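Local coordinates for ferric-siderophore receptor protein (PDB 2X4L) that probably binds ferric siderophores outside the cell and hands them to a membrane transporter for iron uptake, at residues A186-A191 against L314-E319; K179-K184 against K306-L311; V262-D267 against Q292-S297. One frame throughout, in Å; residues are numbered along the deposited sequence.

Contact 1: A186-A191 against L314-E319; sequences AARLRA and LAEAIE
In this class III-type solute-binding fold a long helix spans the two lobes, and here the C-terminal half of that helix, 173-195, runs almost parallel to the last helix, 304-320, with R188 and L189 facing A315, I318 and E319. The short axes lie 8.7 Å apart and cross at 24°, a spacing that the small A315 permits opposite L189. On the solvent side R188 reaches across side-on: NE bonds to E319 OE2 at 2.8 Å, using the syn lone pair of that oxygen, while NH2 bonds to E319 OE1, also 2.8 Å away. Both bonds are nearly straight, and the guanidinium and carboxylate are close to coplanar, as expected of a two-pronged salt bridge. The arginine gets there because its chain is extended, CG anti to the backbone N (chi1 176°), passing its methylenes over A315 CB; arginine suits the place by combining that reach with several N-H groups. NH1 is held in turn by D312. Replacing R188 with an alanine would probably leave the carboxylates of E319 and D312 without their mate and uncover A315 CB. Beneath the ion pair the contact becomes apolar. L189 CD1 rests on the backbone of A315, 3.6 Å from A315 N, with L314 CG and I318 CD1 each 3.9 Å from it, and F225 of helix 220-227 adds to this core. Water ties up the outer edge: one molecule donates to both R188 O and E319 OE2, and a second accepts from R188 NH2 and donates to E316 OE2.

Contact 2: K179-K184 against K306-L311; sequences KAAFDK and KCTPLL
F182 meets L311 through one ring face and C307 and T308 near its edge. L311 CD1 sits over the face in a CH-pi contact, 3.9 Å from the ring centroid but displaced toward the rim, so that F182 CE1 is its nearest ring atom at 3.5 Å. C307 CB approaches the same CE1 from near the ring plane, 3.8 Å away. T308 faces the backbone side of the phenylalanine: its OG1 lies 3.2 Å from F182 CA, while CG2 rests against A181 O at 3.7 Å. The ring reaches these partners with CG anti to the backbone N (chi1 175°), and a flat aromatic suits a place that presents a face to one residue and an edge to others.

Further out, Y304 packs edge-to-face with F182, and T153 and L156 of helix 153-165 also touch the phenylalanine. Y304 O takes the hydrogen bond of T308 OG1, which fixes the hydroxyl within its own helix. L311 continues onto A185, and Y224 and F225 cover it as well. P309, with no N-H to give, stands at the kink of helix 304-320.

No hydrogen bond joins the two segments. Their association therefore rests on dispersion and shape, with T308 able to lie against the other helix because its polar atom is already satisfied at home.

Contact 3: V262-D267 against Q292-S297; sequences VIIMDD and QVIARS
V262, first residue of its strand, meets Q292, the residue just before the parallel strand 293-296, its CA 3.3 Å from Q292 O in a CA-H...O contact. The same carbonyl accepts the N-H of I263, which opens the backbone pairing. I263 O then receives I294 N at 3.0 Å, and the branched I263 and V293 share one face of the sheet, CB to CG2 4.2 Å apart. I264 turns to the other face, side by side with I294 and pointing the same way; its CG2 meets I294 CG1 at 3.5 Å. In both isoleucines CG1 lies between the backbone N and the carbonyl carbon (chi1 66° in I264), leaving CG2 beside N. I264 CG1 also touches R296 CB at 3.9 Å. The beta-branched I263, I264, V293 and I294 suit extended strands, and I263 and I264 are buried. M265 N bonds to I294 O, and M265 O accepts R296 N at 2.9 Å, with that donor well above the carbonyl plane. M265 CG, anti to the carbonyl carbon, lies 4.0 Å from V293 CG1; beyond it the flexible chain bends away at chi2 and chi3. D266 pairs with R296, but their charged ends go elsewhere: the carboxylate of D266 to S205 and R268, the guanidinium of R296 to D221. At D267 the strand has ended. Its N-H makes a weak bond to R296 O, while OD2 accepts the hydroxyl of S297 at 2.6 Å from OG, met from above the carboxylate plane; a short acidic side chain and a serine fit this close meeting.

Strand 200-206 bonds to the opposite edge of 262-266, and helix 304-320 packs on the face carrying I264 and I294. Parallel strands with helices against them are characteristic of the alpha/beta lobes of periplasmic-binding-protein folds.

In the fold
From the N terminus the chain first builds the lobe around the five-stranded parallel sheet, then enters helix 173-195, which supplies 179-184 to contact 2 and, about two turns further on, 186-191 to contact 1. It continues into the mixed sheet, where strand 262-266 waits about 25 residues for 293-296 to close contact 3. Helix 304-320 then returns to the long helix, closing first contact 2 and then contact 1. These two loops cross, since their segments alternate, and contact 3 lies within both. L311 packs on A186 and L189, joining contacts 1 and 2, while L314 and A317 rest on I264, I294 and V262, tying the helix pair to the sheet.

Contact 1: A186-A191 against L314-E319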
ATOM      1  N   ALA A 186     -14.345  -2.238   8.786  1.00 11.51           N
ATOM      2  CA  ALA A 186     -13.796  -3.537   9.158  1.00 11.44           C
ATOM      3  C   ALA A 186     -14.920  -4.462   9.665  1.00 11.73           C
ATOM      4  O   ALA A 186     -14.948  -5.670   9.386  1.00 12.29           O
ATOM      5  CB  ALA A 186     -12.697  -3.396  10.290  1.00 11.30           C
ATOM      6  N   ALA A 187     -15.841  -3.925  10.512  1.00 12.09           N
ATOM      7  CA  ALA A 187     -16.973  -4.784  10.916  1.00 12.11           C
ATOM      8  C   ALA A 187     -17.828  -5.170   9.703  1.00 12.38           C
ATOM      9  O   ALA A 187     -18.367  -6.291   9.687  1.00 12.10           O
ATOM     10  CB  ALA A 187     -17.810  -4.046  11.942  1.00 12.78           C
ATOM     11  N   ARG A 188     -17.971  -4.263   8.731  1.00 10.14           N
ATOM     12  CA  ARG A 188     -18.747  -4.583   7.547  1.00 10.63           C
ATOM     13  C   ARG A 188     -18.064  -5.735   6.794  1.00  8.85           C
ATOM     14  O   ARG A 188     -18.763  -6.701   6.399  1.00 10.49           O
ATOM     15  CB  ARG A 188     -18.780  -3.354   6.636  1.00 12.14           C
ATOM     16  CG  ARG A 188     -19.522  -3.624   5.286  1.00 10.14           C
ATOM     17  CD  ARG A 188     -19.327  -2.429   4.294  1.00  9.23           C
ATOM     18  NE  ARG A 188     -19.984  -2.813   3.052  1.00 11.69           N
ATOM     19  CZ  ARG A 188     -20.012  -1.979   2.016  1.00 10.16           C
ATOM     20  NH1 ARG A 188     -19.430  -0.775   2.145  1.00 14.05           N
ATOM     21  NH2 ARG A 188     -20.675  -2.290   0.883  1.00 13.40           N
ATOM     22  N   LEU A 189     -16.737  -5.743   6.640  1.00 10.81           N
ATOM     23  CA  LEU A 189     -16.071  -6.855   5.905  1.00 10.65           C
ATOM     24  C   LEU A 189     -16.162  -8.116   6.715  1.00 10.56           C
ATOM     25  O   LEU A 189     -16.410  -9.169   6.149  1.00 11.15           O
ATOM     26  CB  LEU A 189     -14.606  -6.454   5.662  1.00  9.88           C
ATOM     27  CG  LEU A 189     -13.800  -7.531   4.939  1.00  8.02           C
ATOM     28  CD1 LEU A 189     -14.454  -7.917   3.511  1.00 10.64           C
ATOM     29  CD2 LEU A 189     -12.392  -6.987   4.749  1.00 12.31           C
ATOM     30  N   ARG A 190     -16.067  -8.010   8.035  1.00 11.57           N
ATOM     31  CA  ARG A 190     -16.237  -9.229   8.852  1.00 11.78           C
ATOM     32  C   ARG A 190     -17.587  -9.840   8.656  1.00  9.93           C
ATOM     33  O   ARG A 190     -17.701 -11.091   8.517  1.00 11.30           O
ATOM     34  CB  ARG A 190     -16.007  -8.958  10.350  1.00 13.07           C
ATOM     35  CG  ARG A 190     -16.045 -10.193  11.209  1.00 17.11           C
ATOM     36  CD  ARG A 190     -15.882  -9.892  12.706  1.00 17.71           C
ATOM     37  NE  ARG A 190     -14.594  -9.285  13.025  1.00 25.21           N
ATOM     38  CZ  ARG A 190     -14.362  -8.001  13.365  1.00 30.86           C
ATOM     39  NH1 ARG A 190     -15.333  -7.073  13.410  1.00 35.44           N
ATOM     40  NH2 ARG A 190     -13.124  -7.609  13.705  1.00 30.43           N
ATOM     41  N   ALA A 191     -18.612  -8.975   8.634  1.00 10.35           N
ATOM     42  CA  ALA A 191     -20.009  -9.472   8.432  1.00  9.92           C
ATOM     43  C   ALA A 191     -20.172 -10.064   7.029  1.00 11.24           C
ATOM     44  O   ALA A 191     -20.798 -11.100   6.887  1.00 11.80           O
ATOM     45  CB  ALA A 191     -21.025  -8.300   8.638  1.00 11.50           C
ATOM     46  N   LEU A 314     -13.861  -4.242  -0.776  1.00  9.72           N
ATOM     47  CA  LEU A 314     -13.826  -5.706  -0.703  1.00 10.90           C
ATOM     48  C   LEU A 314     -15.117  -6.268  -0.069  1.00  9.29           C
ATOM     49  O   LEU A 314     -15.667  -7.256  -0.562  1.00 10.57           O
ATOM     50  CB  LEU A 314     -12.546  -6.171   0.065  1.00 11.28           C
ATOM     51  CG  LEU A 314     -12.452  -7.705   0.180  1.00  9.79           C
ATOM     52  CD1 LEU A 314     -12.441  -8.423  -1.197  1.00 10.34           C
ATOM     53  CD2 LEU A 314     -11.144  -8.030   0.827  1.00 10.82           C
ATOM     54  N   ALA A 315     -15.578  -5.603   1.022  1.00  9.99           N
ATOM     55  CA  ALA A 315     -16.891  -5.991   1.510  1.00 10.88           C
ATOM     56  C   ALA A 315     -18.016  -5.943   0.449  1.00  9.96           C
ATOM     57  O   ALA A 315     -18.791  -6.887   0.321  1.00 11.98           O
ATOM     58  CB  ALA A 315     -17.309  -5.142   2.721  1.00 12.61           C
ATOM     59  N   GLU A 316     -18.075  -4.837  -0.287  1.00 10.19           N
ATOM     60  CA  GLU A 316     -19.083  -4.678  -1.328  1.00 12.32           C
ATOM     61  C   GLU A 316     -18.984  -5.811  -2.363  1.00 10.94           C
ATOM     62  O   GLU A 316     -20.004  -6.358  -2.787  1.00 13.02           O
ATOM     63  CB  GLU A 316     -18.908  -3.306  -1.994  1.00 11.46           C
ATOM     64  CG  GLU A 316     -19.910  -3.069  -3.126  1.00 13.58           C
ATOM     65  CD  GLU A 316     -19.679  -1.738  -3.763  1.00 20.19           C
ATOM     66  OE1 GLU A 316     -18.563  -1.360  -4.160  1.00 18.35           O
ATOM     67  OE2 GLU A 316     -20.654  -0.996  -3.829  1.00 23.57           O
ATOM     68  N   ALA A 317     -17.770  -6.148  -2.790  1.00 11.15           N
ATOM     69  CA  ALA A 317     -17.605  -7.135  -3.787  1.00 11.49           C
ATOM     70  C   ALA A 317     -18.099  -8.496  -3.256  1.00 10.81           C
ATOM     71  O   ALA A 317     -18.847  -9.204  -3.919  1.00 12.58           O
ATOM     72  CB  ALA A 317     -16.098  -7.229  -4.210  1.00 11.60           C
ATOM     73  N   ILE A 318     -17.751  -8.788  -1.989  1.00 10.13           N
ATOM     74  CA  ILE A 318     -18.177 -10.079  -1.421  1.00 11.20           C
ATOM     75  C   ILE A 318     -19.678 -10.131  -1.201  1.00 12.03           C
ATOM     76  O   ILE A 318     -20.323 -11.140  -1.485  1.00 14.07           O
ATOM     77  CB  ILE A 318     -17.391 -10.333  -0.094  1.00 10.38           C
ATOM     78  CG1 ILE A 318     -15.894 -10.627  -0.465  1.00  9.55           C
ATOM     79  CG2 ILE A 318     -17.954 -11.598   0.677  1.00 13.96           C
ATOM     80  CD1 ILE A 318     -15.025 -10.677   0.830  1.00 12.70           C
ATOM     81  N   GLU A 319     -20.235  -9.039  -0.718  1.00 12.47           N
ATOM     82  CA  GLU A 319     -21.703  -8.954  -0.486  1.00 13.43           C
ATOM     83  C   GLU A 319     -22.497  -9.268  -1.740  1.00 16.48           C
ATOM     84  O   GLU A 319     -23.520  -9.949  -1.659  1.00 18.45           O
ATOM     85  CB  GLU A 319     -22.081  -7.510   0.020  1.00 11.65           C
ATOM     86  CG  GLU A 319     -21.603  -7.237   1.428  1.00 13.23           C
ATOM     87  CD  GLU A 319     -21.439  -5.776   1.743  1.00 14.13           C
ATOM     88  OE1 GLU A 319     -21.752  -4.901   0.839  1.00 13.80           O
ATOM     89  OE2 GLU A 319     -20.965  -5.446   2.871  1.00 12.73           O
TER
HETATM   90  O   HOH W   1     -21.520  -6.350   5.433  1.00  5.74           O
HETATM   91  O   HOH W   2     -21.522  -0.425  -1.167  1.00 14.70           O

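Contact 2: K179-K184 against K306-L311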
ATOM      1  N   LYS A 179     -11.200   7.191  11.866  1.00 17.58           N
ATOM      2  CA  LYS A 179     -10.955   5.936  12.585  1.00 16.33           C
ATOM      3  C   LYS A 179     -12.289   5.231  12.832  1.00 16.87           C
ATOM      4  O   LYS A 179     -12.359   3.976  12.662  1.00 15.56           O
ATOM      5  CB  LYS A 179     -10.211   6.240  13.886  1.00 17.21           C
ATOM      6  CG  LYS A 179      -9.990   5.043  14.743  1.00 18.97           C
ATOM      7  CD  LYS A 179      -9.321   3.876  14.019  1.00 18.93           C
ATOM      8  CE  LYS A 179      -8.663   2.874  15.003  1.00 24.14           C
ATOM      9  NZ  LYS A 179      -9.563   2.284  16.064  1.00 25.11           N
ATOM     10  N   ALA A 180     -13.348   5.960  13.170  1.00 16.04           N
ATOM     11  CA  ALA A 180     -14.636   5.315  13.382  1.00 16.64           C
ATOM     12  C   ALA A 180     -15.109   4.722  12.068  1.00 15.83           C
ATOM     13  O   ALA A 180     -15.692   3.606  12.101  1.00 16.22           O
ATOM     14  CB  ALA A 180     -15.637   6.379  13.858  1.00 19.20           C
ATOM     15  N   ALA A 181     -14.876   5.422  10.922  1.00 16.67           N
ATOM     16  CA  ALA A 181     -15.350   4.896   9.645  1.00 15.51           C
ATOM     17  C   ALA A 181     -14.531   3.631   9.298  1.00 14.32           C
ATOM     18  O   ALA A 181     -15.091   2.650   8.767  1.00 14.12           O
ATOM     19  CB  ALA A 181     -15.238   5.949   8.537  1.00 15.37           C
ATOM     20  N   PHE A 182     -13.240   3.599   9.624  1.00 12.57           N
ATOM     21  CA  PHE A 182     -12.435   2.418   9.333  1.00 12.97           C
ATOM     22  C   PHE A 182     -12.976   1.291  10.213  1.00 12.97           C
ATOM     23  O   PHE A 182     -13.113   0.174   9.691  1.00 13.03           O
ATOM     24  CB  PHE A 182     -11.017   2.715   9.744  1.00 12.55           C
ATOM     25  CG  PHE A 182     -10.080   1.549   9.618  1.00 11.93           C
ATOM     26  CD1 PHE A 182      -9.373   1.297   8.467  1.00 10.35           C
ATOM     27  CD2 PHE A 182      -9.869   0.758  10.731  1.00 12.19           C
ATOM     28  CE1 PHE A 182      -8.533   0.188   8.376  1.00 12.12           C
ATOM     29  CE2 PHE A 182      -9.014  -0.302  10.701  1.00 13.17           C
ATOM     30  CZ  PHE A 182      -8.280  -0.603   9.537  1.00 13.57           C
ATOM     31  N   ASP A 183     -13.282   1.545  11.505  1.00 13.71           N
ATOM     32  CA  ASP A 183     -13.720   0.423  12.342  1.00 13.18           C
ATOM     33  C   ASP A 183     -15.048  -0.109  11.829  1.00 13.31           C
ATOM     34  O   ASP A 183     -15.295  -1.356  11.880  1.00 15.00           O
ATOM     35  CB  ASP A 183     -13.873   0.907  13.781  1.00 14.90           C
ATOM     36  CG  ASP A 183     -12.519   1.151  14.495  1.00 17.17           C
ATOM     37  OD1 ASP A 183     -11.478   0.735  13.996  1.00 19.92           O
ATOM     38  OD2 ASP A 183     -12.570   1.797  15.574  1.00 24.89           O
ATOM     39  N   LYS A 184     -15.913   0.793  11.325  1.00 12.32           N
ATOM     40  CA  LYS A 184     -17.204   0.409  10.762  1.00 13.92           C
ATOM     41  C   LYS A 184     -16.991  -0.467   9.503  1.00 13.04           C
ATOM     42  O   LYS A 184     -17.711  -1.494   9.324  1.00 12.95           O
ATOM     43  CB  LYS A 184     -18.077   1.661  10.518  1.00 14.57           C
ATOM     44  CG  LYS A 184     -19.385   1.268   9.913  1.00 16.53           C
ATOM     45  CD  LYS A 184     -20.256   2.524   9.792  1.00 18.05           C
ATOM     46  CE  LYS A 184     -21.655   2.229   9.240  1.00 22.17           C
ATOM     47  NZ  LYS A 184     -22.516   3.519   9.366  1.00 24.17           N
ATOM     48  N   LYS A 306      -7.593   6.555   3.924  1.00 12.29           N
ATOM     49  CA  LYS A 306      -7.316   5.794   2.696  1.00 11.72           C
ATOM     50  C   LYS A 306      -7.384   4.300   2.780  1.00 10.61           C
ATOM     51  O   LYS A 306      -7.400   3.589   1.764  1.00 11.15           O
ATOM     52  CB  LYS A 306      -5.935   6.194   2.148  1.00 10.09           C
ATOM     53  CG  LYS A 306      -5.827   7.629   1.705  1.00 10.99           C
ATOM     54  CD  LYS A 306      -6.707   7.935   0.519  1.00 11.89           C
ATOM     55  CE  LYS A 306      -6.686   9.452   0.172  1.00 14.76           C
ATOM     56  NZ  LYS A 306      -7.229  10.305   1.329  1.00 15.53           N
ATOM     57  N   CYS A 307      -7.475   3.778   3.996  1.00 10.32           N
ATOM     58  CA  CYS A 307      -7.663   2.311   4.127  1.00 10.32           C
ATOM     59  C   CYS A 307      -9.121   1.895   4.276  1.00 10.01           C
ATOM     60  O   CYS A 307      -9.487   0.756   4.057  1.00 11.85           O
ATOM     61  CB  CYS A 307      -6.897   1.806   5.382  1.00 10.61           C
ATOM     62  SG  CYS A 307      -5.070   1.739   4.951  1.00 12.31           S
ATOM     63  N   THR A 308      -9.973   2.809   4.718  1.00  9.73           N
ATOM     64  CA  THR A 308     -11.424   2.562   4.809  1.00 10.69           C
ATOM     65  C   THR A 308     -11.975   2.058   3.496  1.00 12.12           C
ATOM     66  O   THR A 308     -12.705   1.033   3.434  1.00 12.67           O
ATOM     67  CB  THR A 308     -12.197   3.754   5.360  1.00 12.03           C
ATOM     68  OG1 THR A 308     -11.716   4.004   6.672  1.00 14.18           O
ATOM     69  CG2 THR A 308     -13.746   3.525   5.479  1.00 15.30           C
ATOM     70  N   PRO A 309     -11.603   2.671   2.315  1.00 10.91           N
ATOM     71  CA  PRO A 309     -12.173   2.166   1.068  1.00 12.21           C
ATOM     72  C   PRO A 309     -11.695   0.760   0.732  1.00 10.57           C
ATOM     73  O   PRO A 309     -12.338   0.007   0.013  1.00 11.79           O
ATOM     74  CB  PRO A 309     -11.746   3.227   0.018  1.00 12.46           C
ATOM     75  CG  PRO A 309     -11.523   4.426   0.778  1.00 15.51           C
ATOM     76  CD  PRO A 309     -11.033   4.031   2.159  1.00 12.00           C
ATOM     77  N   LEU A 310     -10.505   0.394   1.208  1.00  9.76           N
ATOM     78  CA  LEU A 310     -10.019  -0.925   0.880  1.00 10.60           C
ATOM     79  C   LEU A 310     -10.966  -1.972   1.534  1.00 10.37           C
ATOM     80  O   LEU A 310     -11.290  -3.001   0.894  1.00 12.57           O
ATOM     81  CB  LEU A 310      -8.593  -1.155   1.408  1.00 10.29           C
ATOM     82  CG  LEU A 310      -7.529  -0.142   1.021  1.00 10.18           C
ATOM     83  CD1 LEU A 310      -6.185  -0.530   1.598  1.00 12.60           C
ATOM     84  CD2 LEU A 310      -7.493   0.026  -0.547  1.00 10.70           C
ATOM     85  N   LEU A 311     -11.384  -1.677   2.789  1.00  8.73           N
ATOM     86  CA  LEU A 311     -12.352  -2.562   3.453  1.00 11.01           C
ATOM     87  C   LEU A 311     -13.747  -2.517   2.825  1.00 11.37           C
ATOM     88  O   LEU A 311     -14.321  -3.560   2.504  1.00 11.81           O
ATOM     89  CB  LEU A 311     -12.420  -2.213   4.965  1.00 11.11           C
ATOM     90  CG  LEU A 311     -11.141  -2.390   5.719  1.00 11.01           C
ATOM     91  CD1 LEU A 311     -11.257  -1.610   6.991  1.00 12.53           C
ATOM     92  CD2 LEU A 311     -10.924  -3.854   5.981  1.00 13.12           C
TER

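Contact 3: V262-D267 against Q292-S297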
ATOM      1  N   VAL A 262     -14.073 -13.604  -6.758  1.00 10.98           N
ATOM      2  CA  VAL A 262     -13.766 -12.163  -6.784  1.00 11.04           C
ATOM      3  C   VAL A 262     -12.253 -12.089  -6.987  1.00 10.34           C
ATOM      4  O   VAL A 262     -11.482 -12.818  -6.301  1.00 11.12           O
ATOM      5  CB  VAL A 262     -14.112 -11.482  -5.435  1.00 10.67           C
ATOM      6  CG1 VAL A 262     -13.591 -10.068  -5.427  1.00 13.66           C
ATOM      7  CG2 VAL A 262     -15.612 -11.535  -5.246  1.00 12.76           C
ATOM      8  N   ILE A 263     -11.824 -11.267  -7.933  1.00 10.55           N
ATOM      9  CA  ILE A 263     -10.352 -11.003  -8.106  1.00 10.70           C
ATOM     10  C   ILE A 263     -10.065  -9.558  -7.731  1.00 10.00           C
ATOM     11  O   ILE A 263     -10.786  -8.646  -8.186  1.00 10.94           O
ATOM     12  CB  ILE A 263      -9.955 -11.295  -9.539  1.00 11.09           C
ATOM     13  CG1 ILE A 263     -10.317 -12.708  -9.881  1.00 13.22           C
ATOM     14  CG2 ILE A 263      -8.426 -11.004  -9.710  1.00 10.80           C
ATOM     15  CD1 ILE A 263     -10.015 -13.074 -11.442  1.00 15.04           C
ATOM     16  N   ILE A 264      -9.028  -9.359  -6.875  1.00  8.48           N
ATOM     17  CA  ILE A 264      -8.591  -8.036  -6.483  1.00  8.45           C
ATOM     18  C   ILE A 264      -7.233  -7.797  -7.130  1.00  9.43           C
ATOM     19  O   ILE A 264      -6.286  -8.614  -6.908  1.00 10.26           O
ATOM     20  CB  ILE A 264      -8.642  -7.843  -4.989  1.00  8.42           C
ATOM     21  CG1 ILE A 264      -7.658  -8.715  -4.157  1.00  8.91           C
ATOM     22  CG2 ILE A 264     -10.149  -8.217  -4.519  1.00 10.85           C
ATOM     23  CD1 ILE A 264      -7.604  -8.428  -2.623  1.00 10.35           C
ATOM     24  N   MET A 265      -7.155  -6.800  -8.020  1.00  8.47           N
ATOM     25  CA  MET A 265      -5.964  -6.603  -8.850  1.00  8.81           C
ATOM     26  C   MET A 265      -5.177  -5.364  -8.405  1.00  8.83           C
ATOM     27  O   MET A 265      -5.709  -4.271  -8.272  1.00  9.81           O
ATOM     28  CB  MET A 265      -6.376  -6.398 -10.311  1.00 11.51           C
ATOM     29  CG  MET A 265      -6.895  -7.730 -10.971  1.00 12.47           C
ATOM     30  SD  MET A 265      -5.747  -9.017 -11.009  1.00 10.37           S
ATOM     31  CE  MET A 265      -4.529  -8.358 -12.160  1.00 13.66           C
ATOM     32  N   ASP A 266      -3.870  -5.566  -8.291  1.00  8.08           N
ATOM     33  CA  ASP A 266      -2.901  -4.527  -7.982  1.00  8.49           C
ATOM     34  C   ASP A 266      -3.218  -3.261  -8.809  1.00  8.52           C
ATOM     35  O   ASP A 266      -3.328  -3.308 -10.061  1.00 10.37           O
ATOM     36  CB  ASP A 266      -1.530  -5.081  -8.400  1.00  9.61           C
ATOM     37  CG  ASP A 266      -0.330  -4.312  -7.840  1.00  8.41           C
ATOM     38  OD1 ASP A 266      -0.411  -3.150  -7.487  1.00 10.34           O
ATOM     39  OD2 ASP A 266       0.714  -5.007  -7.848  1.00  9.64           O
ATOM     40  N   ASP A 267      -3.255  -2.148  -8.100  1.00  9.00           N
ATOM     41  CA  ASP A 267      -3.565  -0.865  -8.677  1.00  9.66           C
ATOM     42  C   ASP A 267      -2.354   0.032  -9.010  1.00  9.12           C
ATOM     43  O   ASP A 267      -2.546   1.181  -9.508  1.00 11.79           O
ATOM     44  CB  ASP A 267      -4.494  -0.131  -7.737  1.00 10.80           C
ATOM     45  CG  ASP A 267      -3.901   0.135  -6.368  1.00 11.28           C
ATOM     46  OD1 ASP A 267      -2.787  -0.228  -6.052  1.00  9.80           O
ATOM     47  OD2 ASP A 267      -4.668   0.858  -5.582  1.00 11.45           O
ATOM     48  N   GLN A 292     -16.735  -9.282 -11.473  1.00 16.50           N
ATOM     49  CA  GLN A 292     -16.387  -9.386 -10.062  1.00 13.84           C
ATOM     50  C   GLN A 292     -14.890  -9.160  -9.823  1.00 12.70           C
ATOM     51  O   GLN A 292     -14.225  -9.928  -9.195  1.00 13.77           O
ATOM     52  CB  GLN A 292     -16.880 -10.733  -9.491  1.00 13.04           C
ATOM     53  CG  GLN A 292     -18.379 -10.715  -9.501  1.00 14.80           C
ATOM     54  CD  GLN A 292     -19.060 -12.003  -9.088  1.00 15.18           C
ATOM     55  OE1 GLN A 292     -18.440 -13.008  -8.752  1.00 17.45           O
ATOM     56  NE2 GLN A 292     -20.373 -11.954  -9.109  1.00 15.26           N
ATOM     57  N   VAL A 293     -14.368  -8.113 -10.413  1.00 12.98           N
ATOM     58  CA  VAL A 293     -12.948  -7.703 -10.302  1.00 11.63           C
ATOM     59  C   VAL A 293     -12.989  -6.301  -9.725  1.00 11.71           C
ATOM     60  O   VAL A 293     -13.675  -5.379 -10.220  1.00 14.03           O
ATOM     61  CB  VAL A 293     -12.280  -7.715 -11.668  1.00 12.26           C
ATOM     62  CG1 VAL A 293     -10.799  -7.293 -11.568  1.00 13.38           C
ATOM     63  CG2 VAL A 293     -12.328  -9.164 -12.331  1.00 14.04           C
ATOM     64  N   ILE A 294     -12.179  -6.090  -8.686  1.00 10.74           N
ATOM     65  CA  ILE A 294     -11.959  -4.784  -8.131  1.00 10.00           C
ATOM     66  C   ILE A 294     -10.536  -4.487  -7.950  1.00  9.75           C
ATOM     67  O   ILE A 294      -9.674  -5.373  -8.185  1.00 10.26           O
ATOM     68  CB  ILE A 294     -12.686  -4.645  -6.758  1.00 10.95           C
ATOM     69  CG1 ILE A 294     -12.179  -5.622  -5.709  1.00 10.14           C
ATOM     70  CG2 ILE A 294     -14.237  -4.707  -6.954  1.00 13.11           C
ATOM     71  CD1 ILE A 294     -12.582  -5.182  -4.235  1.00 12.55           C
ATOM     72  N   ALA A 295     -10.152  -3.330  -7.410  1.00 10.34           N
ATOM     73  CA  ALA A 295      -8.746  -3.040  -7.101  1.00  8.65           C
ATOM     74  C   ALA A 295      -8.308  -3.640  -5.781  1.00  9.34           C
ATOM     75  O   ALA A 295      -9.115  -3.826  -4.857  1.00 11.26           O
ATOM     76  CB  ALA A 295      -8.563  -1.516  -7.061  1.00 10.78           C
ATOM     77  N   ARG A 296      -7.015  -3.942  -5.727  1.00  9.37           N
ATOM     78  CA  ARG A 296      -6.304  -4.157  -4.523  1.00  8.49           C
ATOM     79  C   ARG A 296      -5.212  -3.066  -4.443  1.00  8.86           C
ATOM     80  O   ARG A 296      -4.596  -2.809  -5.492  1.00 10.00           O
ATOM     81  CB  ARG A 296      -5.549  -5.501  -4.548  1.00  9.00           C
ATOM     82  CG  ARG A 296      -4.710  -5.712  -3.242  1.00  9.88           C
ATOM     83  CD  ARG A 296      -3.812  -6.981  -3.287  1.00 10.33           C
ATOM     84  NE  ARG A 296      -2.982  -6.938  -2.105  1.00  9.13           N
ATOM     85  CZ  ARG A 296      -1.791  -7.530  -2.029  1.00  9.55           C
ATOM     86  NH1 ARG A 296      -1.268  -8.209  -3.093  1.00 11.23           N
ATOM     87  NH2 ARG A 296      -1.052  -7.307  -0.915  1.00  9.62           N
ATOM     88  N   SER A 297      -4.932  -2.543  -3.234  1.00  9.26           N
ATOM     89  CA  SER A 297      -3.772  -1.655  -3.060  1.00  8.27           C
ATOM     90  C   SER A 297      -2.698  -2.401  -2.268  1.00  9.09           C
ATOM     91  O   SER A 297      -2.753  -2.438  -1.023  1.00  9.49           O
ATOM     92  CB  SER A 297      -4.229  -0.400  -2.304  1.00  7.71           C
ATOM     93  OG  SER A 297      -5.105   0.352  -3.098  1.00  9.47           O
TER